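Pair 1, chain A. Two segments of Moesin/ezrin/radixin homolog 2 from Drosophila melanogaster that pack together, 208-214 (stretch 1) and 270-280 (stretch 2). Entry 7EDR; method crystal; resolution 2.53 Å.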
# COMPACT_ATOMS: atom_id res chain seq x y z
N TYR A 208 24.55 18.79 11.52
CA TYR A 208 24.86 20.22 11.63
C TYR A 208 26.14 20.58 10.89
O TYR A 208 27.14 19.86 10.98
CB TYR A 208 25.01 20.64 13.09
CG TYR A 208 23.76 20.55 13.93
CD1 TYR A 208 22.93 21.66 14.08
CD2 TYR A 208 23.41 19.37 14.57
CE1 TYR A 208 21.80 21.61 14.86
CE2 TYR A 208 22.27 19.30 15.35
CZ TYR A 208 21.47 20.42 15.49
OH TYR A 208 20.32 20.37 16.24
N PHE A 209 26.13 21.71 10.19
CA PHE A 209 27.33 22.20 9.54
C PHE A 209 27.35 23.71 9.66
O PHE A 209 26.30 24.37 9.61
CB PHE A 209 27.41 21.79 8.06
CG PHE A 209 27.27 20.33 7.86
CD1 PHE A 209 28.39 19.51 7.82
CD2 PHE A 209 26.01 19.75 7.74
CE1 PHE A 209 28.26 18.16 7.65
CE2 PHE A 209 25.88 18.41 7.58
CZ PHE A 209 27.01 17.60 7.52
N PRO A 210 28.52 24.28 9.85
CA PRO A 210 28.61 25.73 10.04
C PRO A 210 28.67 26.44 8.71
O PRO A 210 29.47 26.09 7.84
CB PRO A 210 29.91 25.88 10.84
CG PRO A 210 30.77 24.74 10.33
CD PRO A 210 29.84 23.62 9.92
N ILE A 211 27.82 27.45 8.52
CA ILE A 211 27.71 28.13 7.24
C ILE A 211 27.67 29.63 7.51
O ILE A 211 27.57 30.08 8.65
CB ILE A 211 26.47 27.69 6.43
CG1 ILE A 211 25.18 28.01 7.19
CG2 ILE A 211 26.52 26.22 6.13
CD1 ILE A 211 23.94 27.66 6.43
N THR A 212 27.76 30.39 6.42
CA THR A 212 27.54 31.83 6.42
C THR A 212 26.61 32.17 5.27
O THR A 212 26.79 31.67 4.16
CB THR A 212 28.86 32.60 6.27
OG1 THR A 212 29.69 31.93 5.32
CG2 THR A 212 29.59 32.70 7.61
N ASN A 213 25.61 33.01 5.54
CA ASN A 213 24.78 33.54 4.46
C ASN A 213 25.55 34.66 3.78
O ASN A 213 26.76 34.83 4.00
CB ASN A 213 23.42 33.99 4.98
CG ASN A 213 23.51 35.17 5.93
OD1 ASN A 213 24.61 35.59 6.31
ND2 ASN A 213 22.36 35.71 6.34
N LYS A 214 24.88 35.46 2.95
CA LYS A 214 25.63 36.44 2.17
C LYS A 214 26.06 37.63 3.02
O LYS A 214 27.08 38.26 2.71
CB LYS A 214 24.81 36.90 0.96
CG LYS A 214 23.44 37.47 1.30
CD LYS A 214 22.83 38.09 0.05
CE LYS A 214 21.85 39.19 0.40
NZ LYS A 214 20.86 39.38 -0.68
N PHE A 270 18.87 30.72 -3.17
CA PHE A 270 19.57 31.25 -2.02
C PHE A 270 20.90 30.52 -1.85
O PHE A 270 21.07 29.39 -2.30
CB PHE A 270 18.72 31.22 -0.75
CG PHE A 270 18.51 29.86 -0.17
CD1 PHE A 270 19.41 29.32 0.74
CD2 PHE A 270 17.34 29.16 -0.43
CE1 PHE A 270 19.19 28.09 1.32
CE2 PHE A 270 17.10 27.94 0.15
CZ PHE A 270 18.03 27.40 1.02
N ILE A 271 21.85 31.23 -1.24
CA ILE A 271 23.25 30.87 -1.26
C ILE A 271 23.76 30.82 0.17
O ILE A 271 23.26 31.53 1.05
CB ILE A 271 24.06 31.87 -2.13
CG1 ILE A 271 24.18 31.40 -3.58
CG2 ILE A 271 25.45 32.17 -1.56
CD1 ILE A 271 22.88 31.16 -4.30
N PHE A 272 24.73 29.96 0.42
CA PHE A 272 25.43 30.02 1.69
C PHE A 272 26.83 29.48 1.47
O PHE A 272 27.10 28.80 0.47
CB PHE A 272 24.69 29.26 2.80
CG PHE A 272 24.55 27.79 2.54
CD1 PHE A 272 25.61 26.92 2.79
CD2 PHE A 272 23.36 27.26 2.07
CE1 PHE A 272 25.49 25.56 2.57
CE2 PHE A 272 23.23 25.90 1.85
CZ PHE A 272 24.30 25.04 2.09
N TYR A 273 27.73 29.78 2.40
CA TYR A 273 29.11 29.38 2.23
C TYR A 273 29.49 28.35 3.27
O TYR A 273 29.02 28.39 4.42
CB TYR A 273 30.04 30.60 2.31
CG TYR A 273 29.80 31.56 1.18
CD1 TYR A 273 28.87 32.60 1.31
CD2 TYR A 273 30.45 31.41 -0.03
CE1 TYR A 273 28.63 33.49 0.26
CE2 TYR A 273 30.23 32.29 -1.08
CZ TYR A 273 29.32 33.33 -0.93
OH TYR A 273 29.10 34.19 -2.00
N SER A 274 30.31 27.40 2.85
CA SER A 274 30.77 26.33 3.72
C SER A 274 32.21 26.05 3.32
O SER A 274 32.49 25.79 2.15
CB SER A 274 29.89 25.08 3.57
OG SER A 274 30.57 23.93 4.04
N GLN A 275 33.12 26.11 4.29
CA GLN A 275 34.52 26.41 4.00
C GLN A 275 35.40 25.21 3.71
O GLN A 275 36.56 25.42 3.34
CB GLN A 275 35.15 27.20 5.16
CG GLN A 275 34.46 28.52 5.45
CD GLN A 275 34.48 29.43 4.25
OE1 GLN A 275 35.44 29.44 3.47
NE2 GLN A 275 33.39 30.19 4.07
N ASP A 276 34.93 23.99 3.89
CA ASP A 276 35.74 22.81 3.62
C ASP A 276 35.07 22.03 2.50
O ASP A 276 33.91 21.64 2.61
CB ASP A 276 35.94 21.95 4.88
CG ASP A 276 36.60 20.57 4.60
OD1 ASP A 276 36.58 19.72 5.53
OD2 ASP A 276 37.12 20.29 3.50
N LEU A 277 35.81 21.82 1.40
CA LEU A 277 35.25 21.14 0.24
C LEU A 277 34.82 19.72 0.58
O LEU A 277 33.77 19.26 0.11
CB LEU A 277 36.26 21.11 -0.91
CG LEU A 277 36.83 22.49 -1.18
CD1 LEU A 277 37.97 22.42 -2.21
CD2 LEU A 277 35.73 23.42 -1.65
N HIS A 278 35.61 19.00 1.38
CA HIS A 278 35.22 17.65 1.75
C HIS A 278 33.87 17.65 2.46
O HIS A 278 32.97 16.89 2.09
CB HIS A 278 36.27 16.97 2.63
CG HIS A 278 35.84 15.62 3.11
ND1 HIS A 278 35.97 14.49 2.33
CD2 HIS A 278 35.24 15.22 4.26
CE1 HIS A 278 35.48 13.45 2.99
NE2 HIS A 278 35.03 13.86 4.16
N ILE A 279 33.73 18.49 3.48
CA ILE A 279 32.44 18.69 4.13
C ILE A 279 31.35 19.00 3.12
O ILE A 279 30.19 18.62 3.31
CB ILE A 279 32.55 19.80 5.19
CG1 ILE A 279 33.39 19.32 6.38
CG2 ILE A 279 31.16 20.27 5.65
CD1 ILE A 279 32.80 18.11 7.08
N ASN A 280 31.71 19.67 2.01
CA ASN A 280 30.68 20.07 1.06
C ASN A 280 30.17 18.88 0.27
O ASN A 280 28.97 18.78 0.00
CB ASN A 280 31.23 21.15 0.14
CG ASN A 280 31.34 22.48 0.84
OD1 ASN A 280 30.98 22.60 2.02
ND2 ASN A 280 31.84 23.49 0.13
O HOH W 1 30.44 23.73 6.55

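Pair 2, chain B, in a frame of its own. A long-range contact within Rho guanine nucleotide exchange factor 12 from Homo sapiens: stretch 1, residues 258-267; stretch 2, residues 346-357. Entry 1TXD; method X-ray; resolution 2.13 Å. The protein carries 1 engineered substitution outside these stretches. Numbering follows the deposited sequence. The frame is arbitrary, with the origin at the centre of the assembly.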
# COMPACT_ATOMS: atom_id res chain seq x y z
N ILE B 258 7.57 -10.12 -10.77
CA ILE B 258 8.36 -9.05 -11.36
C ILE B 258 7.63 -8.37 -12.52
O ILE B 258 7.74 -7.16 -12.70
CB ILE B 258 9.72 -9.61 -11.80
CG1 ILE B 258 10.63 -9.75 -10.58
CG2 ILE B 258 10.39 -8.74 -12.90
CD1 ILE B 258 10.42 -11.02 -9.78
N HIS B 259 6.88 -9.15 -13.29
CA HIS B 259 6.15 -8.62 -14.43
C HIS B 259 4.90 -9.44 -14.74
O HIS B 259 4.78 -10.59 -14.34
CB HIS B 259 7.08 -8.56 -15.67
CG HIS B 259 6.63 -7.59 -16.71
ND1 HIS B 259 5.73 -7.93 -17.70
CD2 HIS B 259 6.92 -6.28 -16.89
CE1 HIS B 259 5.50 -6.87 -18.45
NE2 HIS B 259 6.21 -5.86 -17.99
N GLU B 260 3.96 -8.83 -15.46
CA GLU B 260 2.79 -9.53 -15.96
C GLU B 260 2.18 -8.82 -17.18
O GLU B 260 2.30 -7.60 -17.33
CB GLU B 260 1.73 -9.63 -14.86
CG GLU B 260 1.09 -8.30 -14.52
CD GLU B 260 0.23 -8.36 -13.28
OE1 GLU B 260 -0.74 -9.14 -13.26
OE2 GLU B 260 0.52 -7.62 -12.33
N GLY B 261 1.51 -9.59 -18.04
CA GLY B 261 0.78 -9.01 -19.15
C GLY B 261 0.09 -10.01 -20.07
O GLY B 261 0.23 -11.22 -19.90
N PRO B 262 -0.67 -9.50 -21.04
CA PRO B 262 -1.21 -10.35 -22.11
C PRO B 262 -0.15 -10.71 -23.19
O PRO B 262 0.32 -9.84 -23.92
CB PRO B 262 -2.33 -9.49 -22.72
CG PRO B 262 -2.30 -8.17 -22.00
CD PRO B 262 -1.05 -8.09 -21.20
N LEU B 263 0.22 -11.99 -23.24
CA LEU B 263 0.95 -12.55 -24.39
C LEU B 263 0.03 -13.46 -25.21
O LEU B 263 -1.04 -13.84 -24.75
CB LEU B 263 2.18 -13.37 -23.94
CG LEU B 263 3.22 -12.67 -23.06
CD1 LEU B 263 4.32 -13.64 -22.67
CD2 LEU B 263 3.79 -11.44 -23.74
N VAL B 264 0.46 -13.78 -26.42
CA VAL B 264 -0.20 -14.76 -27.28
C VAL B 264 0.74 -15.98 -27.33
O VAL B 264 1.91 -15.87 -26.96
CB VAL B 264 -0.48 -14.14 -28.68
CG1 VAL B 264 -0.80 -15.20 -29.74
CG2 VAL B 264 -1.62 -13.12 -28.58
N TRP B 265 0.23 -17.15 -27.73
CA TRP B 265 1.08 -18.34 -27.85
C TRP B 265 0.83 -19.07 -29.16
O TRP B 265 -0.12 -19.86 -29.26
CB TRP B 265 0.89 -19.29 -26.67
CG TRP B 265 1.80 -20.51 -26.73
CD1 TRP B 265 2.87 -20.72 -27.56
CD2 TRP B 265 1.70 -21.69 -25.91
NE1 TRP B 265 3.44 -21.94 -27.31
CE2 TRP B 265 2.75 -22.56 -26.30
CE3 TRP B 265 0.84 -22.10 -24.88
CZ2 TRP B 265 2.95 -23.81 -25.70
CZ3 TRP B 265 1.05 -23.35 -24.28
CH2 TRP B 265 2.10 -24.18 -24.70
N LYS B 266 1.68 -18.81 -30.15
CA LYS B 266 1.67 -19.52 -31.43
C LYS B 266 2.16 -20.96 -31.19
O LYS B 266 3.37 -21.20 -31.04
CB LYS B 266 2.55 -18.80 -32.46
CG LYS B 266 2.38 -19.25 -33.91
CD LYS B 266 3.44 -18.62 -34.81
CE LYS B 266 3.25 -18.99 -36.28
NZ LYS B 266 4.00 -20.23 -36.65
N VAL B 267 1.21 -21.89 -31.10
CA VAL B 267 1.53 -23.31 -30.93
C VAL B 267 1.81 -23.91 -32.32
O VAL B 267 2.81 -24.62 -32.50
CB VAL B 267 0.41 -24.08 -30.13
CG1 VAL B 267 -0.90 -24.23 -30.91
CG2 VAL B 267 0.92 -25.45 -29.66
N ILE B 346 10.51 -24.92 -27.62
CA ILE B 346 10.45 -23.51 -28.00
C ILE B 346 9.02 -23.00 -27.86
O ILE B 346 8.07 -23.59 -28.38
CB ILE B 346 10.96 -23.28 -29.46
CG1 ILE B 346 12.46 -23.55 -29.55
CG2 ILE B 346 10.66 -21.85 -29.94
CD1 ILE B 346 12.94 -23.87 -30.95
N TYR B 347 8.88 -21.91 -27.12
CA TYR B 347 7.62 -21.20 -27.02
C TYR B 347 7.78 -19.94 -27.82
O TYR B 347 8.69 -19.16 -27.56
CB TYR B 347 7.31 -20.85 -25.55
CG TYR B 347 7.31 -22.03 -24.60
CD1 TYR B 347 6.11 -22.61 -24.17
CD2 TYR B 347 8.51 -22.55 -24.11
CE1 TYR B 347 6.11 -23.69 -23.29
CE2 TYR B 347 8.52 -23.63 -23.23
CZ TYR B 347 7.31 -24.18 -22.82
OH TYR B 347 7.32 -25.24 -21.95
N GLU B 348 6.93 -19.76 -28.82
CA GLU B 348 6.81 -18.49 -29.53
C GLU B 348 5.69 -17.68 -28.86
O GLU B 348 4.52 -18.07 -28.94
CB GLU B 348 6.51 -18.73 -31.01
CG GLU B 348 6.92 -17.59 -31.94
CD GLU B 348 6.72 -17.92 -33.42
OE1 GLU B 348 6.86 -19.10 -33.79
OE2 GLU B 348 6.42 -17.00 -34.21
N LEU B 349 6.05 -16.59 -28.20
CA LEU B 349 5.10 -15.73 -27.47
C LEU B 349 5.10 -14.32 -28.05
O LEU B 349 6.13 -13.67 -28.10
CB LEU B 349 5.46 -15.69 -25.99
CG LEU B 349 5.71 -17.05 -25.35
CD1 LEU B 349 6.36 -16.91 -23.98
CD2 LEU B 349 4.41 -17.83 -25.26
N VAL B 350 3.92 -13.85 -28.44
CA VAL B 350 3.77 -12.59 -29.16
C VAL B 350 3.06 -11.54 -28.32
O VAL B 350 1.90 -11.72 -27.95
CB VAL B 350 2.91 -12.79 -30.43
CG1 VAL B 350 3.04 -11.58 -31.37
CG2 VAL B 350 3.28 -14.09 -31.14
N ALA B 351 3.74 -10.43 -28.04
CA ALA B 351 3.15 -9.32 -27.30
C ALA B 351 2.42 -8.38 -28.25
O ALA B 351 2.53 -8.51 -29.47
CB ALA B 351 4.22 -8.56 -26.51
N GLN B 352 1.71 -7.42 -27.67
CA GLN B 352 0.79 -6.56 -28.42
C GLN B 352 1.49 -5.37 -29.08
O GLN B 352 0.98 -4.82 -30.05
CB GLN B 352 -0.35 -6.07 -27.51
CG GLN B 352 -0.88 -7.13 -26.54
CD GLN B 352 -2.32 -6.89 -26.12
OE1 GLN B 352 -2.78 -5.75 -26.06
NE2 GLN B 352 -3.04 -7.97 -25.82
N THR B 353 2.64 -4.97 -28.54
CA THR B 353 3.44 -3.89 -29.15
C THR B 353 4.93 -4.20 -29.08
O THR B 353 5.37 -5.06 -28.31
CB THR B 353 3.17 -2.53 -28.45
OG1 THR B 353 3.40 -2.64 -27.04
CG2 THR B 353 1.70 -2.12 -28.56
N VAL B 354 5.70 -3.50 -29.90
CA VAL B 354 7.15 -3.61 -29.86
C VAL B 354 7.66 -3.19 -28.48
O VAL B 354 8.50 -3.85 -27.88
CB VAL B 354 7.85 -2.74 -30.94
CG1 VAL B 354 9.35 -3.04 -30.99
CG2 VAL B 354 7.22 -2.95 -32.32
N SER B 355 7.13 -2.09 -27.98
CA SER B 355 7.62 -1.53 -26.73
C SER B 355 7.56 -2.53 -25.56
O SER B 355 8.54 -2.67 -24.83
CB SER B 355 6.88 -0.24 -26.41
OG SER B 355 7.13 0.70 -27.45
N GLU B 356 6.44 -3.24 -25.42
CA GLU B 356 6.26 -4.17 -24.30
C GLU B 356 7.10 -5.44 -24.40
O GLU B 356 7.58 -5.92 -23.38
CB GLU B 356 4.78 -4.52 -24.11
CG GLU B 356 4.55 -5.68 -23.13
CD GLU B 356 3.13 -5.75 -22.60
OE1 GLU B 356 2.25 -5.07 -23.16
OE2 GLU B 356 2.91 -6.50 -21.63
N LYS B 357 7.28 -5.99 -25.60
CA LYS B 357 8.11 -7.19 -25.76
C LYS B 357 9.59 -6.90 -25.47
O LYS B 357 10.35 -7.84 -25.23
CB LYS B 357 7.95 -7.84 -27.14
CG LYS B 357 8.60 -7.10 -28.30
CD LYS B 357 10.03 -7.58 -28.59
CE LYS B 357 10.49 -7.14 -29.97
NZ LYS B 357 11.88 -6.61 -29.95

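In both pairs two strands cross obliquely, at 116° in pair 1 and 137° in pair 2 between their N-to-C directions, and meet in a short antiparallel hydrogen-bonded pairing; the second strand leaves through a short loop into a helix, and one side chain of the helix start, Ile279(A) or Glu356(B), points toward the first strand. Fourteen central residues superpose with an RMSD of 0.8 Å. Thr212(A) matches Val264(B) and Tyr273(A) matches Val350(B), and each couple is joined by two backbone hydrogen bonds. In pair 1, Thr212(A) N donates to Tyr273(A) O (3.1 Å) and Tyr273(A) N to Thr212(A) O (2.7 Å); in pair 2, Val264(B) N donates to Val350(B) O (2.9 Å) and Val350(B) N to Val264(B) O (3.2 Å). Pair 2 adds a weak bond from Lys266(B) N to Glu348(B) O (3.2 Å). The same acceptors also receive CA-H groups: Phe272(A) CA lies 3.3 Å from Thr212(A) O, and its match Leu349(B) CA 3.2 Å from Val264(B) O.

Side chains differ on this common frame. At the bonded couple, Thr212(A) OG1 sits 3.3 Å from Tyr273(A) CB, whereas pair 2 sets two valines together, Val264(B) CB to Val350(B) CB at 4.0 Å. Beside it, Ile211(A) CD1 lies over one face of the Phe272(A) ring, and Ile211(A) CG2 reaches Phe272(A) CD1 at 3.5 Å. The matching leucines pack without a ring, Leu263(B) CD1 to Leu349(B) CB at 4.1 Å. Ser274(A) and Ala351(B) nearly coincide but work differently: a water donates to Ser274(A) OG (2.5 Å) and Pro210(A) O (2.9 Å), bridging the stretches, while Ala351(B) CB makes an apolar contact with Leu263(B) CD2 (4.0 Å).

The helix start shows another exchange. In pair 1, Phe209(A) points toward the second stretch, its CD1 3.6 Å from Ile279(A) CG2. In pair 2 the strand position is Gly261(B) and the helix position Glu356(B), whose OE2 lies 4.1 Å from Gly261(B) CA; an ideal CB on the glycine would come within 2.6 Å of that oxygen, a clash. Both helices are capped from matching positions, but by different bonds: Asp276(A) OD2 accepts from His278(A) N (2.9 Å), and Thr353(B) OG1 accepts weakly from Glu356(B) N (3.5 Å).

At the other end, Asn213(A) points away from the second strand, whereas the matching Trp265(B) sets out to the sheet face it shares with Leu349(B), and its side-chain end comes nearer to the second strand: CZ2 lies 3.7 Å from Tyr347(B) CD1, and CD1 lies 4.0 Å from Leu349(B) CD2. Trp265(B) has 68 Å² covered against 24 Å² for Asn213(A).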